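Local coordinates for adenosine kinase, putative (Trypanosoma brucei, PDB 3OTX), which probably catalyses the ATP-dependent, magnesium-requiring phosphorylation of adenosine to AMP in purine salvage, at residues 184-187 with 188-192; 156-159 with 160-164; 230-234 with 235-239; 302-305 with 306-309. The protein carries 1 engineered substitution. One frame throughout, in Å; residues are numbered along the deposited sequence. Where two conformers were deposited one is given.

Along the chain the order is interaction 2, interaction 1, interaction 3, interaction 4. All four are local contacts along a helix or round its end. Interactions 1 and 2 are neighbours, with centres about 10 Å apart. They touch through the salt bridge of Lys186 with Asp161, which ties helix 177-189 to helix 154-162. Interaction 4 lies on helix 300-311, about 20 Å from interaction 2 and about 21 Å from interaction 1, centre to centre. It packs on the large sheet. Interaction 3 ends helix 225-235, its centre about 26 Å from that of interaction 4. Interaction 4 thus lies at the nucleotide site, while interactions 1 and 2 join helices away from it.

Interaction 1: 184-187 with 188-192; sequences CRKA and REVDG
Lys186 and Glu189 run side by side on the last turn of helix 177-189 and point the same way. The lysine chain leaves with CG opposite the backbone N (chi1 -179°) and then bends twice. These bends bring NZ to 2.8 Å from Glu189 OE1 in a salt bridge. The ammonium group comes from above the carboxylate plane. This is the solvent side, where Glu189 is exposed. A water joins the pair: it donates to Glu189 OE2 at 2.8 Å and accepts a weak bond from Lys186 NZ. The lysine also bridges to Asp161 of helix 154-162, and two carboxylates thus share one ammonium group. Arg188 also leads away from the packed side, and its guanidinium bonds to Thr256.

The helix ends in a Schellman motif. Asp191 is the C-prime residue with positive phi (53°), and Gly192 N bonds to Ala187 O at 2.8 Å. Asp191 N reaches back to Arg188 O at 3.1 Å. The turn leads into strand 193-197 and belongs to the beta-alpha-beta unit of strand 165-169, helix 177-189 and strand 193-197.

The tight side faces the sheet. Ala187 is buried against Phe166 and Phe194. Val190 lays CG2 3.3 Å from Lys186 O, the same oxygen that accepts its backbone N-H at 3.0 Å. Val190 CG1 lies more loosely, 4.1 Å from Lys186 CD.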
loop_
_atom_site.group_PDB
_atom_site.type_symbol
_atom_site.label_atom_id
_atom_site.label_comp_id
_atom_site.label_asym_id
_atom_site.label_seq_id
_atom_site.Cartn_x
_atom_site.Cartn_y
_atom_site.Cartn_z
ATOM N N CYS A 184 3.198 13.605 -8.193
ATOM C CA CYS A 184 4.110 13.259 -9.279
ATOM C C CYS A 184 4.939 14.453 -9.740
ATOM O O CYS A 184 6.152 14.324 -9.946
ATOM C CB CYS A 184 3.305 12.765 -10.477
ATOM S SG CYS A 184 2.586 11.149 -10.275
ATOM N N ARG A 185 4.281 15.596 -9.918
ATOM C CA ARG A 185 4.971 16.815 -10.296
ATOM C C ARG A 185 5.880 17.313 -9.167
ATOM O O ARG A 185 6.984 17.798 -9.441
ATOM C CB ARG A 185 3.958 17.872 -10.723
ATOM C CG ARG A 185 3.262 17.505 -12.049
ATOM C CD ARG A 185 2.346 18.650 -12.563
ATOM N NE ARG A 185 1.424 19.157 -11.545
ATOM C CZ ARG A 185 0.190 18.693 -11.323
ATOM N NH1 ARG A 185 -0.324 17.716 -12.080
ATOM N NH2 ARG A 185 -0.545 19.215 -10.343
ATOM N N LYS A 186 5.435 17.211 -7.911
ATOM C CA LYS A 186 6.293 17.637 -6.805
ATOM C C LYS A 186 7.575 16.809 -6.716
ATOM O O LYS A 186 8.661 17.349 -6.459
ATOM C CB LYS A 186 5.511 17.552 -5.493
ATOM C CG LYS A 186 6.304 17.995 -4.291
ATOM C CD LYS A 186 6.646 19.504 -4.330
ATOM C CE LYS A 186 5.393 20.408 -4.278
ATOM N NZ LYS A 186 5.719 21.877 -4.207
ATOM N N ALA A 187 7.457 15.493 -6.918
ATOM C CA ALA A 187 8.641 14.628 -6.885
ATOM C C ALA A 187 9.680 15.104 -7.908
ATOM O O ALA A 187 10.886 15.110 -7.627
ATOM C CB ALA A 187 8.260 13.201 -7.174
ATOM N N ARG A 188 9.232 15.555 -9.089
ATOM C CA ARG A 188 10.182 16.103 -10.074
ATOM C C ARG A 188 10.808 17.413 -9.589
ATOM O O ARG A 188 12.021 17.591 -9.687
ATOM C CB ARG A 188 9.514 16.298 -11.441
ATOM C CG ARG A 188 9.005 14.979 -12.043
ATOM C CD ARG A 188 10.163 14.169 -12.613
ATOM N NE ARG A 188 9.697 12.914 -13.194
ATOM C CZ ARG A 188 9.114 12.790 -14.389
ATOM N NH1 ARG A 188 8.924 13.851 -15.179
ATOM N NH2 ARG A 188 8.708 11.601 -14.786
ATOM N N GLU A 189 9.970 18.294 -9.042
ATOM C CA GLU A 189 10.412 19.577 -8.513
ATOM C C GLU A 189 11.545 19.442 -7.503
ATOM O O GLU A 189 12.491 20.215 -7.533
ATOM C CB GLU A 189 9.235 20.361 -7.892
ATOM C CG GLU A 189 9.643 21.758 -7.303
ATOM C CD GLU A 189 8.485 22.442 -6.547
ATOM O OE1 GLU A 189 7.349 21.927 -6.536
ATOM O OE2 GLU A 189 8.697 23.542 -6.015
ATOM N N VAL A 190 11.412 18.474 -6.595
ATOM C CA VAL A 190 12.418 18.298 -5.550
ATOM C C VAL A 190 13.514 17.274 -5.887
ATOM O O VAL A 190 14.324 16.938 -5.026
ATOM C CB VAL A 190 11.740 17.939 -4.194
ATOM C CG1 VAL A 190 10.704 18.992 -3.825
ATOM C CG2 VAL A 190 11.073 16.578 -4.272
ATOM N N ASP A 191 13.577 16.809 -7.138
ATOM C CA ASP A 191 14.545 15.777 -7.542
ATOM C C ASP A 191 14.432 14.560 -6.610
ATOM O O ASP A 191 15.447 14.038 -6.129
ATOM C CB ASP A 191 15.986 16.304 -7.551
ATOM C CG ASP A 191 16.940 15.369 -8.285
ATOM O OD1 ASP A 191 16.489 14.686 -9.227
ATOM O OD2 ASP A 191 18.129 15.318 -7.926
ATOM N N GLY A 192 13.197 14.140 -6.393
ATOM C CA GLY A 192 12.836 13.022 -5.493
ATOM C C GLY A 192 12.498 11.809 -6.329
ATOM O O GLY A 192 12.908 11.690 -7.505
HETATM O O HOH W 1 6.236 24.738 -5.533
#

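Interaction 2: 156-159 with 160-164; sequences VVRA and MDESR
Met160 N to Val156 O, at 2.9 Å, and Asp161 N to Val157 O, at 2.8 Å, are regular bonds of helix 154-162. The pattern then frays. Glu162 N still bonds to Arg158 O, but the angle at the hydrogen falls to 141°. Ser163 is the first residue to leave helical geometry. Its N bonds weakly to Ala159 O and also reaches Met160 O.

The serine side chain also bonds back to this last turn. With OG anti to the carbonyl carbon (chi1 -61°), the hydroxyl donates to Ala159 O at 2.6 Å. Ala159 O thus takes a short hydroxyl bond and weak bonds from the N-H groups of Ser163 and Glu162. Val157 and Asp161 lie alongside each other, with Val157 CG1 3.6 Å from Asp161 OD2. Asp161 OD1 pairs with Lys186 of helix 177-189. Arg158 NE stays 4.2 Å from Glu162 OE1, beyond a salt bridge, and their flat groups are turned 66° apart. Glu162 instead pairs with Arg9. Arg164 NH1 bonds to Asp161 O at 3.0 Å and to Ser163 O at 2.8 Å, both in its guanidinium plane.

Helix 154-162 ends here, just before strand 165-169 of the large, mainly parallel sheet. Met160 is buried against helix 177-189 and Tyr11 of strand 10-13. Val156 and Ser163 also rest on Tyr11. Ala159 and Glu162 touch Thr87 of the adjacent strand 86-89.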
loop_
_atom_site.group_PDB
_atom_site.type_symbol
_atom_site.label_atom_id
_atom_site.label_comp_id
_atom_site.label_asym_id
_atom_site.label_seq_id
_atom_site.Cartn_x
_atom_site.Cartn_y
_atom_site.Cartn_z
ATOM N N VAL A 156 -0.024 20.201 3.879
ATOM C CA VAL A 156 0.264 19.232 2.814
ATOM C C VAL A 156 1.398 19.715 1.883
ATOM O O VAL A 156 2.296 18.960 1.551
ATOM C CB VAL A 156 -1.009 18.863 2.040
ATOM C CG1 VAL A 156 -0.714 17.925 0.817
ATOM C CG2 VAL A 156 -2.021 18.214 3.019
ATOM N N VAL A 157 1.360 20.982 1.493
ATOM C CA VAL A 157 2.422 21.493 0.594
ATOM C C VAL A 157 3.773 21.506 1.323
ATOM O O VAL A 157 4.811 21.161 0.741
ATOM C CB VAL A 157 2.053 22.866 0.018
ATOM C CG1 VAL A 157 3.228 23.442 -0.777
ATOM C CG2 VAL A 157 0.807 22.741 -0.871
ATOM N N ARG A 158 3.751 21.868 2.603
ATOM C CA ARG A 158 4.951 21.824 3.440
ATOM C C ARG A 158 5.490 20.413 3.495
ATOM O O ARG A 158 6.689 20.192 3.304
ATOM C CB ARG A 158 4.613 22.325 4.851
ATOM C CG ARG A 158 5.716 22.110 5.891
ATOM C CD ARG A 158 5.169 22.386 7.291
ATOM N NE ARG A 158 6.163 22.189 8.345
ATOM C CZ ARG A 158 5.946 22.421 9.640
ATOM N NH1 ARG A 158 4.765 22.862 10.058
ATOM N NH2 ARG A 158 6.915 22.212 10.524
ATOM N N ALA A 159 4.617 19.443 3.718
ATOM C CA ALA A 159 5.066 18.043 3.748
ATOM C C ALA A 159 5.646 17.572 2.429
ATOM O O ALA A 159 6.679 16.874 2.401
ATOM C CB ALA A 159 3.919 17.121 4.193
ATOM N N MET A 160 5.008 17.955 1.325
ATOM C CA MET A 160 5.547 17.598 0.026
ATOM C C MET A 160 6.903 18.295 -0.204
ATOM O O MET A 160 7.844 17.656 -0.675
ATOM C CB MET A 160 4.580 17.968 -1.086
ATOM C CG MET A 160 3.342 17.077 -1.145
ATOM S SD MET A 160 2.566 17.265 -2.787
ATOM C CE MET A 160 1.234 16.062 -2.625
ATOM N N ASP A 161 7.000 19.573 0.147
ATOM C CA ASP A 161 8.260 20.301 -0.077
ATOM C C ASP A 161 9.434 19.717 0.686
ATOM O O ASP A 161 10.553 19.787 0.215
ATOM C CB ASP A 161 8.149 21.794 0.236
ATOM C CG ASP A 161 7.319 22.545 -0.798
ATOM O OD1 ASP A 161 7.212 22.057 -1.954
ATOM O OD2 ASP A 161 6.772 23.603 -0.464
ATOM N N GLU A 162 9.162 19.128 1.859
ATOM C CA GLU A 162 10.257 18.593 2.684
ATOM C C GLU A 162 10.590 17.110 2.399
ATOM O O GLU A 162 11.623 16.592 2.851
ATOM C CB GLU A 162 9.972 18.836 4.174
ATOM C CG GLU A 162 8.856 17.982 4.704
ATOM C CD GLU A 162 8.297 18.444 6.042
ATOM O OE1 GLU A 162 8.775 19.449 6.618
ATOM O OE2 GLU A 162 7.347 17.786 6.508
ATOM N N SER A 163 9.715 16.431 1.650
ATOM C CA SER A 163 9.875 14.991 1.358
ATOM C C SER A 163 10.700 14.768 0.104
ATOM O O SER A 163 10.749 15.638 -0.801
ATOM C CB SER A 163 8.492 14.321 1.195
ATOM O OG SER A 163 7.751 14.455 2.400
ATOM N N ARG A 164 11.346 13.607 0.034
ATOM C CA ARG A 164 12.130 13.254 -1.167
ATOM C C ARG A 164 11.696 11.929 -1.780
ATOM O O ARG A 164 12.078 11.618 -2.899
ATOM C CB ARG A 164 13.639 13.253 -0.892
ATOM C CG ARG A 164 14.180 14.603 -0.510
ATOM C CD ARG A 164 14.047 15.590 -1.679
ATOM N NE ARG A 164 14.606 16.896 -1.351
ATOM C CZ ARG A 164 13.907 17.909 -0.822
ATOM N NH1 ARG A 164 12.591 17.779 -0.563
ATOM N NH2 ARG A 164 14.543 19.053 -0.564
#

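Interaction 3: 230-234 with 235-239; sequences EFANM and MKWDT
Phe231 meets Met235 and Trp237 where helix 225-235 ends in a Schellman motif. Lys236 has positive phi (66°). Its N bonds to Asn233 O, and Trp237 N bonds to Ala232 O at 2.9 Å.

Phe231 CG lies anti to the backbone N (chi1 -167°), which carries the ring alongside Met235 and Trp237. Phe231 CE2 is 3.6 Å from Met235 CG. Met235 SD stands 4.9 Å from the centroid of the Phe231 ring, an oblique Met-aromatic contact. Met234 CE covers one face of that ring, offset toward the rim. Trp237 CZ3 lies at its edge, in plane. The two aromatic planes make an angle of 58°. Met235 CB sits over the centre of the indole, 3.5 Å above its plane. The turn therefore folds the tryptophan back beside the last helical residues.

Further out, Phe231 packs on Leu211 of helix 208-214 and on Leu198, Leu215 and Val253. Arg248 of helix 242-251 makes a cation-pi contact with Trp237. The Phe231 side chain is about 9 Å from that of Asn224, an ADP-binding residue. Past the turn, Thr239 OG1 bonds to Cys241 N. Thr239 also rests on Ile245, and its O lies 3.6 Å from Ala232 CB.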
loop_
_atom_site.group_PDB
_atom_site.type_symbol
_atom_site.label_atom_id
_atom_site.label_comp_id
_atom_site.label_asym_id
_atom_site.label_seq_id
_atom_site.Cartn_x
_atom_site.Cartn_y
_atom_site.Cartn_z
ATOM N N GLU A 230 -1.871 -9.268 -14.024
ATOM C CA GLU A 230 -3.007 -8.430 -14.419
ATOM C C GLU A 230 -2.525 -7.227 -15.227
ATOM O O GLU A 230 -3.202 -6.814 -16.170
ATOM C CB GLU A 230 -3.839 -7.999 -13.221
ATOM C CG GLU A 230 -5.239 -7.527 -13.588
ATOM C CD GLU A 230 -6.111 -8.661 -14.096
ATOM O OE1 GLU A 230 -6.298 -9.657 -13.351
ATOM O OE2 GLU A 230 -6.602 -8.548 -15.233
ATOM N N PHE A 231 -1.368 -6.686 -14.845
ATOM C CA PHE A 231 -0.707 -5.586 -15.566
ATOM C C PHE A 231 -0.341 -6.020 -16.982
ATOM O O PHE A 231 -0.602 -5.288 -17.945
ATOM C CB PHE A 231 0.539 -5.127 -14.795
ATOM C CG PHE A 231 1.108 -3.817 -15.285
ATOM C CD1 PHE A 231 0.695 -2.616 -14.728
ATOM C CD2 PHE A 231 2.032 -3.800 -16.337
ATOM C CE1 PHE A 231 1.215 -1.392 -15.181
ATOM C CE2 PHE A 231 2.559 -2.582 -16.794
ATOM C CZ PHE A 231 2.151 -1.384 -16.216
ATOM N N ALA A 232 0.237 -7.215 -17.117
ATOM C CA ALA A 232 0.454 -7.819 -18.440
ATOM C C ALA A 232 -0.833 -7.896 -19.250
ATOM O O ALA A 232 -0.828 -7.522 -20.423
ATOM C CB ALA A 232 1.117 -9.201 -18.325
ATOM N N ASN A 233 -1.936 -8.343 -18.635
ATOM C CA ASN A 233 -3.244 -8.443 -19.309
ATOM C C ASN A 233 -3.725 -7.067 -19.797
ATOM O O ASN A 233 -4.194 -6.926 -20.937
ATOM C CB ASN A 233 -4.304 -9.065 -18.382
ATOM C CG ASN A 233 -4.062 -10.550 -18.095
ATOM O OD1 ASN A 233 -3.227 -11.198 -18.723
ATOM N ND2 ASN A 233 -4.813 -11.093 -17.138
ATOM N N MET A 234 -3.609 -6.067 -18.919
ATOM C CA MET A 234 -3.964 -4.681 -19.225
ATOM C C MET A 234 -3.164 -4.161 -20.421
ATOM O O MET A 234 -3.708 -3.508 -21.314
ATOM C CB MET A 234 -3.699 -3.802 -18.004
ATOM C CG MET A 234 -4.087 -2.357 -18.210
ATOM S SD MET A 234 -3.518 -1.301 -16.918
ATOM C CE MET A 234 -1.749 -1.251 -17.263
ATOM N N MET A 235 -1.877 -4.479 -20.436
ATOM C CA MET A 235 -0.979 -4.047 -21.499
ATOM C C MET A 235 -1.125 -4.842 -22.801
ATOM O O MET A 235 -0.569 -4.457 -23.837
ATOM C CB MET A 235 0.468 -4.142 -21.012
ATOM C CG MET A 235 0.876 -3.143 -19.950
ATOM S SD MET A 235 0.507 -1.430 -20.429
ATOM C CE MET A 235 1.628 -1.197 -21.823
ATOM N N LYS A 236 -1.873 -5.943 -22.745
ATOM C CA LYS A 236 -2.028 -6.918 -23.830
ATOM C C LYS A 236 -0.736 -7.667 -24.147
ATOM O O LYS A 236 -0.563 -8.200 -25.243
ATOM C CB LYS A 236 -2.724 -6.325 -25.073
ATOM C CG LYS A 236 -4.089 -5.730 -24.723
ATOM C CD LYS A 236 -5.118 -5.859 -25.827
ATOM C CE LYS A 236 -6.509 -5.566 -25.281
ATOM N NZ LYS A 236 -7.535 -5.564 -26.365
ATOM N N TRP A 237 0.151 -7.732 -23.153
ATOM C CA TRP A 237 1.366 -8.520 -23.259
ATOM C C TRP A 237 1.072 -10.004 -23.095
ATOM O O TRP A 237 0.527 -10.443 -22.056
ATOM C CB TRP A 237 2.394 -8.133 -22.198
ATOM C CG TRP A 237 2.942 -6.734 -22.292
ATOM C CD1 TRP A 237 3.004 -5.928 -23.412
ATOM C CD2 TRP A 237 3.559 -6.004 -21.239
ATOM N NE1 TRP A 237 3.599 -4.735 -23.086
ATOM C CE2 TRP A 237 3.953 -4.754 -21.761
ATOM C CE3 TRP A 237 3.796 -6.276 -19.884
ATOM C CZ2 TRP A 237 4.563 -3.771 -20.969
ATOM C CZ3 TRP A 237 4.408 -5.307 -19.105
ATOM C CH2 TRP A 237 4.785 -4.066 -19.647
ATOM N N ASP A 238 1.515 -10.776 -24.075
ATOM C CA ASP A 238 1.261 -12.205 -24.097
ATOM C C ASP A 238 2.316 -12.982 -23.297
ATOM O O ASP A 238 3.129 -13.727 -23.866
ATOM C CB ASP A 238 1.167 -12.713 -25.544
ATOM C CG ASP A 238 0.601 -14.125 -25.635
ATOM O OD1 ASP A 238 -0.151 -14.531 -24.715
ATOM O OD2 ASP A 238 0.913 -14.824 -26.629
ATOM N N THR A 239 2.281 -12.818 -21.971
ATOM C CA THR A 239 3.250 -13.473 -21.096
ATOM C C THR A 239 2.730 -13.507 -19.674
ATOM O O THR A 239 2.119 -12.540 -19.207
ATOM C CB THR A 239 4.666 -12.807 -21.181
ATOM O OG1 THR A 239 5.594 -13.502 -20.334
ATOM C CG2 THR A 239 4.625 -11.328 -20.783
HETATM O O HOH W 2 -1.205 -11.258 -20.502
#

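Interaction 4: 302-305 with 306-309; sequences AFMG and GFLS
Helix 300-311 begins at the nucleotide site of this PfkB-family kinase, with Gly300 binding ADP and Asp301, the probable proton acceptor, binding adenosine. In the next turns Phe303 and Phe307 lie side by side, four residues apart. Both have CG anti to the backbone N (chi1 173° and -173°), and the rings point the same way. Phe303 CZ comes within 4.1 Å of Phe307 CD1, with each ring met obliquely by the other. The backbone bond between the two residues, Phe307 N to Phe303 O, is 2.9 Å long and nearly straight, at 171°.

Met304 bends at chi2 and chi3, bringing CE to 3.7 Å from Leu308 CG and 4.1 Å from Phe307 CD2. One methyl group thus touches Phe307 and Leu308, three and four residues on. Ser309 OG donates to Gly306 O at 2.8 Å, which gives the buried hydroxyl a partner.

Phe303 and Phe307 rest on Val264 of strand 262-267, and Phe303 also touches Thr266, an ADP-binding residue. Met304, Phe307 and Leu308 rest on Met195 of strand 193-197. The Phe303 side chain is about 4 Å from the bound bis(adenosine)-5'-pentaphosphate. Apart from the backbone bonds, the contact between the two halves is apolar, consistent with a helix seated by hydrophobic packing beside the nucleotide site.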
loop_
_atom_site.group_PDB
_atom_site.type_symbol
_atom_site.label_atom_id
_atom_site.label_comp_id
_atom_site.label_asym_id
_atom_site.label_seq_id
_atom_site.Cartn_x
_atom_site.Cartn_y
_atom_site.Cartn_z
ATOM N N ALA A 302 3.549 -4.658 4.406
ATOM C CA ALA A 302 4.729 -4.820 5.269
ATOM C C ALA A 302 6.004 -4.881 4.431
ATOM O O ALA A 302 7.014 -4.254 4.794
ATOM C CB ALA A 302 4.588 -6.040 6.160
ATOM N N PHE A 303 5.948 -5.595 3.301
ATOM C CA PHE A 303 7.102 -5.588 2.379
ATOM C C PHE A 303 7.435 -4.144 1.972
ATOM O O PHE A 303 8.605 -3.724 2.036
ATOM C CB PHE A 303 6.834 -6.429 1.111
ATOM C CG PHE A 303 7.933 -6.295 0.082
ATOM C CD1 PHE A 303 9.092 -7.049 0.205
ATOM C CD2 PHE A 303 7.811 -5.381 -0.947
ATOM C CE1 PHE A 303 10.123 -6.915 -0.703
ATOM C CE2 PHE A 303 8.848 -5.220 -1.868
ATOM C CZ PHE A 303 10.017 -5.991 -1.735
ATOM N N MET A 304 6.418 -3.392 1.544
ATOM C CA MET A 304 6.626 -2.037 1.061
ATOM C C MET A 304 7.179 -1.130 2.171
ATOM O O MET A 304 8.062 -0.292 1.905
ATOM C CB MET A 304 5.345 -1.475 0.453
ATOM C CG MET A 304 5.500 -0.142 -0.211
ATOM S SD MET A 304 6.329 -0.365 -1.805
ATOM C CE MET A 304 7.349 1.073 -1.791
ATOM N N GLY A 305 6.682 -1.288 3.398
ATOM C CA GLY A 305 7.257 -0.524 4.515
ATOM C C GLY A 305 8.747 -0.745 4.721
ATOM O O GLY A 305 9.501 0.224 4.919
ATOM N N GLY A 306 9.193 -2.009 4.656
ATOM C CA GLY A 306 10.601 -2.315 4.890
ATOM C C GLY A 306 11.407 -1.777 3.719
ATOM O O GLY A 306 12.502 -1.188 3.911
ATOM N N PHE A 307 10.906 -1.999 2.508
ATOM C CA PHE A 307 11.547 -1.469 1.297
ATOM C C PHE A 307 11.804 0.039 1.420
ATOM O O PHE A 307 12.940 0.500 1.188
ATOM C CB PHE A 307 10.682 -1.800 0.072
ATOM C CG PHE A 307 11.333 -1.443 -1.270
ATOM C CD1 PHE A 307 11.974 -2.408 -2.015
ATOM C CD2 PHE A 307 11.291 -0.113 -1.750
ATOM C CE1 PHE A 307 12.598 -2.044 -3.255
ATOM C CE2 PHE A 307 11.884 0.247 -2.987
ATOM C CZ PHE A 307 12.547 -0.735 -3.731
ATOM N N LEU A 308 10.788 0.803 1.822
ATOM C CA LEU A 308 10.950 2.263 1.970
ATOM C C LEU A 308 11.898 2.634 3.088
ATOM O O LEU A 308 12.641 3.619 2.950
ATOM C CB LEU A 308 9.602 2.904 2.259
ATOM C CG LEU A 308 8.696 3.035 1.060
ATOM C CD1 LEU A 308 7.269 3.475 1.511
ATOM C CD2 LEU A 308 9.259 4.056 0.100
ATOM N N SER A 309 11.873 1.881 4.197
ATOM C CA SER A 309 12.782 2.183 5.318
ATOM C C SER A 309 14.256 2.064 4.925
ATOM O O SER A 309 15.093 2.815 5.431
ATOM C CB SER A 309 12.470 1.333 6.548
ATOM O OG SER A 309 12.967 0.005 6.409
#